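Local coordinates for 7,8-dihydro-6-hydroxymethylpterin pyrophosphokinase-dihydropteroate synthase (Plasmodium falciparum, PDB 6JWS), which catalyses two successive steps of folate biosynthesis, pyrophosphorylating 6-hydroxymethyl-7,8-dihydropterin with ATP and condensing the product with 4-aminobenzoate to 7,8-dihydropteroate, at the interface of chains A and B. Numbering follows the deposited sequence. Chains: chain A/B, 7,8-dihydro-6-hydroxymethylpterin pyrophosphokinase-dihydropteroate synthase.

Contact 1: the interface of chains A and B. Residues chain A 612, 615-616, 669, 672-673; chain B 695-696, 698-699, 702-703.
Helix 690-704 of chain B lies against helix 659-680 of chain A and the loop that follows the short helix 610-613 of that chain. The contact is apolar, and B:Val699 is its central knob. With CG1 anti to the backbone N (chi1 168°), its two methyls part: CG1 turns to A:Ile673 and A:Ala672, CG2 to A:Gly669 and the loop. B:Val699 CG1 meets A:Ile673 CG1 at 3.7 Å, the two side chains crossing at about a right angle. The other branch, B:Val699 CG2, lies 3.6 Å from A:Gly669 CA, a close approach to bare backbone. About one turn before it on helix 690-704, B:Val696 CG1 touches the methyl A:Ala672 CB at 3.8 Å. On the loop side, A:Met616 crosses B:Asp698 obliquely; its CG rests 3.7 Å from B:Asp698 CB. The methionine chain bends at chi3 (-141°), which brings A:Met616 CE to 3.8 Å from B:Ser695 CB. A:Cys615 completes this side, its CA 3.9 Å from B:Lys702 CG, so the lysine contributes the aliphatic foot of a chain whose terminal nitrogen NZ points away. The site lies on the outside of the dihydropteroate synthase TIM barrel, where helix 690-704 of one subunit is laid against helix 659-680 of its partner.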
# COMPACT_ATOMS: atom_id res chain seq x y z
N ILE A 612 -8.42 15.06 -8.90
CA ILE A 612 -7.59 14.04 -9.53
C ILE A 612 -6.65 14.68 -10.56
O ILE A 612 -5.43 14.44 -10.52
CB ILE A 612 -8.44 12.91 -10.13
CG1 ILE A 612 -9.27 12.20 -9.05
CG2 ILE A 612 -7.56 11.94 -10.91
CD1 ILE A 612 -10.20 11.11 -9.58
N CYS A 615 -3.56 16.30 -9.50
CA CYS A 615 -2.42 15.49 -9.08
C CYS A 615 -1.44 15.33 -10.25
O CYS A 615 -0.30 14.94 -10.07
CB CYS A 615 -2.85 14.10 -8.67
SG CYS A 615 -3.88 14.04 -7.18
N MET A 616 -1.89 15.64 -11.46
CA MET A 616 -1.14 15.22 -12.62
C MET A 616 -0.18 16.28 -13.15
O MET A 616 -0.43 17.48 -13.07
CB MET A 616 -2.03 14.57 -13.67
CG MET A 616 -2.19 13.12 -13.26
SD MET A 616 -3.66 12.40 -13.83
CE MET A 616 -4.12 11.39 -12.43
N GLY A 669 -6.48 8.02 -12.83
CA GLY A 669 -6.16 8.57 -11.52
C GLY A 669 -7.11 8.05 -10.45
O GLY A 669 -6.70 7.80 -9.31
N ALA A 672 -6.01 4.66 -9.21
CA ALA A 672 -4.99 4.80 -8.17
C ALA A 672 -5.65 4.98 -6.80
O ALA A 672 -5.22 4.37 -5.81
CB ALA A 672 -4.08 5.97 -8.47
N ILE A 673 -6.72 5.78 -6.75
CA ILE A 673 -7.40 5.98 -5.47
C ILE A 673 -8.13 4.69 -5.10
O ILE A 673 -8.18 4.35 -3.92
CB ILE A 673 -8.30 7.24 -5.44
CG1 ILE A 673 -7.49 8.47 -5.83
CG2 ILE A 673 -8.93 7.38 -4.05
CD1 ILE A 673 -8.28 9.76 -6.03
N SER B 695 -0.67 8.22 -14.93
CA SER B 695 -1.75 8.88 -14.23
C SER B 695 -1.86 8.28 -12.83
O SER B 695 -2.04 9.01 -11.85
CB SER B 695 -3.06 8.75 -14.96
OG SER B 695 -2.96 9.34 -16.25
N VAL B 696 -1.69 6.94 -12.76
CA VAL B 696 -1.74 6.21 -11.51
C VAL B 696 -0.57 6.63 -10.62
O VAL B 696 -0.76 6.95 -9.47
CB VAL B 696 -1.82 4.69 -11.72
CG1 VAL B 696 -1.50 3.91 -10.44
CG2 VAL B 696 -3.20 4.28 -12.24
N ASP B 698 1.19 9.27 -10.66
CA ASP B 698 1.12 10.68 -10.29
C ASP B 698 0.25 10.88 -9.05
O ASP B 698 0.61 11.65 -8.17
CB ASP B 698 0.62 11.57 -11.43
CG ASP B 698 1.69 11.90 -12.47
OD1 ASP B 698 2.88 11.57 -12.21
OD2 ASP B 698 1.34 12.48 -13.53
N VAL B 699 -0.89 10.18 -8.99
CA VAL B 699 -1.84 10.29 -7.90
C VAL B 699 -1.27 9.61 -6.65
O VAL B 699 -1.42 10.14 -5.56
CB VAL B 699 -3.19 9.67 -8.28
CG1 VAL B 699 -4.12 9.51 -7.08
CG2 VAL B 699 -3.86 10.42 -9.41
N LYS B 702 1.27 11.90 -5.18
CA LYS B 702 0.68 13.06 -4.54
C LYS B 702 0.14 12.69 -3.16
O LYS B 702 0.33 13.45 -2.22
CB LYS B 702 -0.45 13.67 -5.38
CG LYS B 702 -0.10 15.00 -6.01
CD LYS B 702 -0.28 16.19 -5.09
CE LYS B 702 0.13 17.49 -5.77
NZ LYS B 702 0.24 18.62 -4.82
N ILE B 703 -0.54 11.55 -3.06
CA ILE B 703 -1.06 11.13 -1.78
C ILE B 703 0.10 10.93 -0.79
O ILE B 703 -0.06 11.22 0.40
CB ILE B 703 -1.95 9.88 -1.93
CG1 ILE B 703 -3.19 10.19 -2.77
CG2 ILE B 703 -2.30 9.31 -0.56
CD1 ILE B 703 -4.04 8.97 -3.09

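Contact 2: the interface of chains A and B. Residues chain A 420, 424, 691-692; chain B 645, 661, 664, 668.
The dihydropteroate synthase domain, a TIM barrel of the pterin-binding family, here presents the start of helix 690-704 and the end of helix 411-424 from chain A to helix 657-680 and a poorly ordered loop histidine, B:His645, of chain B. Among the hydrogen bonds, two converge on one carboxylate oxygen of A:Glu692. B:Gln664 NE2 donates to the anti lone pair of A:Glu692 OE2 at 2.8 Å. This bond is nearly straight (164° at the hydrogen). The amide is turned 81° from the carboxylate. B:His645 ND1 donates to the same A:Glu692 OE2 at 3.1 Å, on the syn lone pair and in the ring plane. Bends at chi2 in both A:Glu692 and B:Gln664 fold their tips together. Across the ring, B:His645 NE2 points tip to tip at A:Glu424 OE2, a weak bond; the nearby carboxylates of A:Glu692, A:Glu424 and A:Glu420 might favour a protonated imidazole, whose charge is not seen. Within chain A, the backbone A:Leu691 N donates to A:Glu424 OE1 at 2.9 Å from above the carboxylate plane, which helps position that acid. Of the apolar contacts, A:Leu691 CD2 lies 3.5 Å from B:Gln664 CG. A:Leu691 CD1 meets B:Leu661 CD2 at 3.7 Å. A:Glu692 CG packs on B:Cys668 SG at 3.5 Å.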
# COMPACT_ATOMS: atom_id res chain seq x y z
N GLU A 420 -26.09 -3.42 -16.52
CA GLU A 420 -24.70 -3.44 -16.92
C GLU A 420 -23.77 -3.37 -15.70
O GLU A 420 -22.81 -4.15 -15.61
CB GLU A 420 -24.44 -2.35 -17.94
CG GLU A 420 -22.99 -2.28 -18.38
CD GLU A 420 -22.75 -1.43 -19.62
OE1 GLU A 420 -23.06 -0.21 -19.59
OE2 GLU A 420 -22.26 -2.00 -20.64
N GLU A 424 -20.91 -5.77 -14.06
CA GLU A 424 -19.52 -5.36 -13.97
C GLU A 424 -19.01 -5.51 -12.54
O GLU A 424 -17.82 -5.36 -12.31
CB GLU A 424 -19.29 -3.96 -14.50
CG GLU A 424 -19.53 -3.84 -15.99
CD GLU A 424 -19.42 -2.41 -16.51
OE1 GLU A 424 -18.89 -1.53 -15.79
OE2 GLU A 424 -19.90 -2.17 -17.63
N LEU A 691 -16.50 -1.61 -14.23
CA LEU A 691 -15.67 -2.70 -14.75
C LEU A 691 -14.20 -2.45 -14.39
O LEU A 691 -13.53 -3.34 -13.89
CB LEU A 691 -15.85 -2.84 -16.27
CG LEU A 691 -14.95 -3.89 -16.96
CD1 LEU A 691 -15.66 -4.61 -18.09
CD2 LEU A 691 -13.68 -3.25 -17.49
N GLU A 692 -13.74 -1.21 -14.61
CA GLU A 692 -12.35 -0.85 -14.41
C GLU A 692 -11.96 -0.99 -12.94
O GLU A 692 -10.86 -1.47 -12.64
CB GLU A 692 -12.10 0.57 -14.95
CG GLU A 692 -12.29 0.72 -16.46
CD GLU A 692 -13.73 0.85 -16.97
OE1 GLU A 692 -14.69 0.67 -16.16
OE2 GLU A 692 -13.92 1.07 -18.18
N HIS B 645 -17.66 3.13 -21.05
CA HIS B 645 -16.23 2.70 -21.07
C HIS B 645 -15.40 3.59 -21.98
O HIS B 645 -15.64 3.65 -23.19
CB HIS B 645 -16.09 1.22 -21.48
CG HIS B 645 -16.90 0.29 -20.66
ND1 HIS B 645 -16.61 0.03 -19.33
CD2 HIS B 645 -18.01 -0.43 -20.95
CE1 HIS B 645 -17.50 -0.82 -18.85
NE2 HIS B 645 -18.37 -1.11 -19.83
N LEU B 661 -14.06 -5.76 -23.61
CA LEU B 661 -14.24 -5.76 -22.16
C LEU B 661 -13.05 -6.47 -21.50
O LEU B 661 -12.49 -5.94 -20.55
CB LEU B 661 -15.58 -6.41 -21.78
CG LEU B 661 -16.84 -5.67 -22.22
CD1 LEU B 661 -18.10 -6.50 -21.96
CD2 LEU B 661 -16.96 -4.30 -21.57
N GLN B 664 -9.98 -4.32 -21.64
CA GLN B 664 -10.16 -3.27 -20.66
C GLN B 664 -9.78 -3.80 -19.28
O GLN B 664 -8.99 -3.17 -18.58
CB GLN B 664 -11.60 -2.72 -20.72
CG GLN B 664 -11.83 -1.47 -19.88
CD GLN B 664 -11.33 -0.20 -20.52
OE1 GLN B 664 -10.54 -0.23 -21.46
NE2 GLN B 664 -11.79 0.93 -20.03
N CYS B 668 -6.65 -2.49 -16.94
CA CYS B 668 -6.94 -2.02 -15.59
C CYS B 668 -6.33 -2.94 -14.54
O CYS B 668 -5.79 -2.46 -13.55
CB CYS B 668 -8.44 -1.84 -15.37
SG CYS B 668 -9.08 -0.58 -16.50

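Contact 3: the interface of chains A and B. Residues chain A 702-706; chain B 585, 588, 592, 615, 673, 676.
A glutamine amide clasping the C-terminal end of a helix, where the residues just beyond it are poorly ordered, forms the first shell here. Helix 690-704 of chain A ends on helices 584-592 and 657-680 of chain B, on the outer, helical side of the dihydropteroate synthase barrel. B:Gln592 NE2 donates to the backbone carbonyl A:Ile703 O at 2.7 Å. The same B:Gln592 NE2 donates to A:Gln705 O at 3.0 Å, in a poorly ordered residue. Both carbonyls are met from above their planes; A:Gln705 O lies in the plane of the amide, whereas A:Ile703 O is tilted from it. The glutamine reaches them with its chain extended beyond CG (chi2 174°). Beside this grip, A:Ile703 turns its CG2 branch, anti to the backbone N, over one face of the B:Tyr676 ring, 4.0 Å from the centroid and offset toward the rim. The ring is set there by a chi1 of -179°. One residue earlier, A:Lys702 bends at chi2; its CG meets B:Cys615 SG, counterpart of a pair in contact 1, and the side chain crosses that of B:Ile588 at about a right angle. The chain passes B:Asp585 without pairing with it, so at most a loose charge attraction is possible: B:Asp585 OD1 lies 4.2 Å from A:Lys702 CE, and the terminal A:Lys702 NZ is turned away, 4.7 Å from that oxygen.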
# COMPACT_ATOMS: atom_id res chain seq x y z
N LYS A 702 -6.15 -10.79 -5.29
CA LYS A 702 -5.49 -12.02 -5.67
C LYS A 702 -4.07 -12.02 -5.09
O LYS A 702 -3.64 -13.00 -4.51
CB LYS A 702 -5.49 -12.19 -7.20
CG LYS A 702 -5.10 -13.58 -7.68
CD LYS A 702 -6.16 -14.61 -7.35
CE LYS A 702 -5.82 -16.03 -7.74
NZ LYS A 702 -7.00 -16.92 -7.60
N ILE A 703 -3.38 -10.88 -5.21
CA ILE A 703 -2.03 -10.72 -4.70
C ILE A 703 -1.99 -10.93 -3.19
O ILE A 703 -1.00 -11.47 -2.70
CB ILE A 703 -1.42 -9.37 -5.14
CG1 ILE A 703 -1.16 -9.34 -6.65
CG2 ILE A 703 -0.19 -9.01 -4.31
CD1 ILE A 703 -0.82 -7.96 -7.16
N ASP A 704 -3.05 -10.52 -2.47
CA ASP A 704 -3.10 -10.63 -1.01
C ASP A 704 -3.36 -12.06 -0.53
O ASP A 704 -3.13 -12.36 0.63
CB ASP A 704 -4.15 -9.71 -0.39
CG ASP A 704 -3.62 -8.35 -0.00
OD1 ASP A 704 -2.39 -8.23 0.18
OD2 ASP A 704 -4.44 -7.41 0.14
N GLN A 705 -3.90 -12.92 -1.41
CA GLN A 705 -4.35 -14.26 -1.07
C GLN A 705 -3.19 -15.25 -1.22
O GLN A 705 -2.80 -15.60 -2.33
CB GLN A 705 -5.53 -14.61 -1.98
CG GLN A 705 -5.96 -16.07 -1.94
CD GLN A 705 -6.74 -16.48 -3.17
OE1 GLN A 705 -7.97 -16.56 -3.14
NE2 GLN A 705 -6.04 -16.75 -4.27
N VAL A 706 -2.63 -15.69 -0.08
CA VAL A 706 -1.53 -16.66 -0.11
C VAL A 706 -2.08 -18.09 -0.15
O VAL A 706 -2.94 -18.47 0.64
CB VAL A 706 -0.52 -16.45 1.05
CG1 VAL A 706 0.12 -15.07 0.98
CG2 VAL A 706 -1.15 -16.68 2.42
N ASP B 585 -0.39 -18.68 -11.20
CA ASP B 585 -0.19 -18.67 -9.76
C ASP B 585 1.27 -18.40 -9.38
O ASP B 585 1.53 -17.85 -8.31
CB ASP B 585 -0.77 -19.91 -9.06
CG ASP B 585 -2.30 -19.93 -9.04
OD1 ASP B 585 -2.93 -18.82 -8.96
OD2 ASP B 585 -2.88 -21.05 -9.10
N ILE B 588 2.01 -14.71 -9.87
CA ILE B 588 1.47 -14.00 -8.71
C ILE B 588 2.40 -14.17 -7.52
O ILE B 588 2.69 -13.22 -6.78
CB ILE B 588 0.02 -14.44 -8.41
CG1 ILE B 588 -0.94 -13.86 -9.44
CG2 ILE B 588 -0.37 -14.02 -7.01
CD1 ILE B 588 -2.12 -14.77 -9.81
N GLN B 592 4.09 -11.58 -5.04
CA GLN B 592 3.84 -11.57 -3.60
C GLN B 592 5.17 -11.50 -2.84
O GLN B 592 5.21 -10.94 -1.74
CB GLN B 592 3.07 -12.80 -3.13
CG GLN B 592 1.65 -12.83 -3.67
CD GLN B 592 0.94 -14.12 -3.31
OE1 GLN B 592 1.57 -15.15 -3.11
NE2 GLN B 592 -0.38 -14.08 -3.23
N CYS B 615 -6.62 -13.38 -12.71
CA CYS B 615 -6.97 -12.77 -11.44
C CYS B 615 -8.46 -12.39 -11.39
O CYS B 615 -8.99 -12.20 -10.30
CB CYS B 615 -6.18 -11.49 -11.21
SG CYS B 615 -4.41 -11.76 -10.92
N ILE B 673 -1.31 -3.55 -10.69
CA ILE B 673 0.06 -4.00 -10.44
C ILE B 673 1.01 -2.81 -10.44
O ILE B 673 2.00 -2.79 -9.72
CB ILE B 673 0.47 -5.13 -11.40
CG1 ILE B 673 -0.47 -6.33 -11.24
CG2 ILE B 673 1.93 -5.53 -11.17
CD1 ILE B 673 -0.26 -7.43 -12.25
N TYR B 676 0.66 -1.62 -6.79
CA TYR B 676 1.40 -2.57 -5.99
C TYR B 676 2.90 -2.30 -6.14
O TYR B 676 3.62 -2.21 -5.15
CB TYR B 676 1.03 -4.00 -6.40
CG TYR B 676 1.75 -5.05 -5.60
CD1 TYR B 676 1.41 -5.27 -4.27
CD2 TYR B 676 2.75 -5.84 -6.17
CE1 TYR B 676 2.07 -6.22 -3.51
CE2 TYR B 676 3.40 -6.82 -5.44
CZ TYR B 676 3.07 -6.99 -4.10
OH TYR B 676 3.69 -7.94 -3.35

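The three contacts form a rough triangle, their C-alpha centres about 20 Å apart between contacts 1 and 2 and between contacts 2 and 3, and about 22 Å between contacts 1 and 3. Helix 690-704 is common to all: chain B supplies it to contact 1, chain A to contacts 2 and 3, at its start and its end respectively. Each time it faces the long helix ending at residue 680 in the other subunit. Lys702, Ile703, Cys615 and Ile673 serve in both contacts 1 and 3, so the two-fold twin of contact 3 partly overlaps contact 1. This reciprocal exchange is consistent with a dimer built through the synthase barrels.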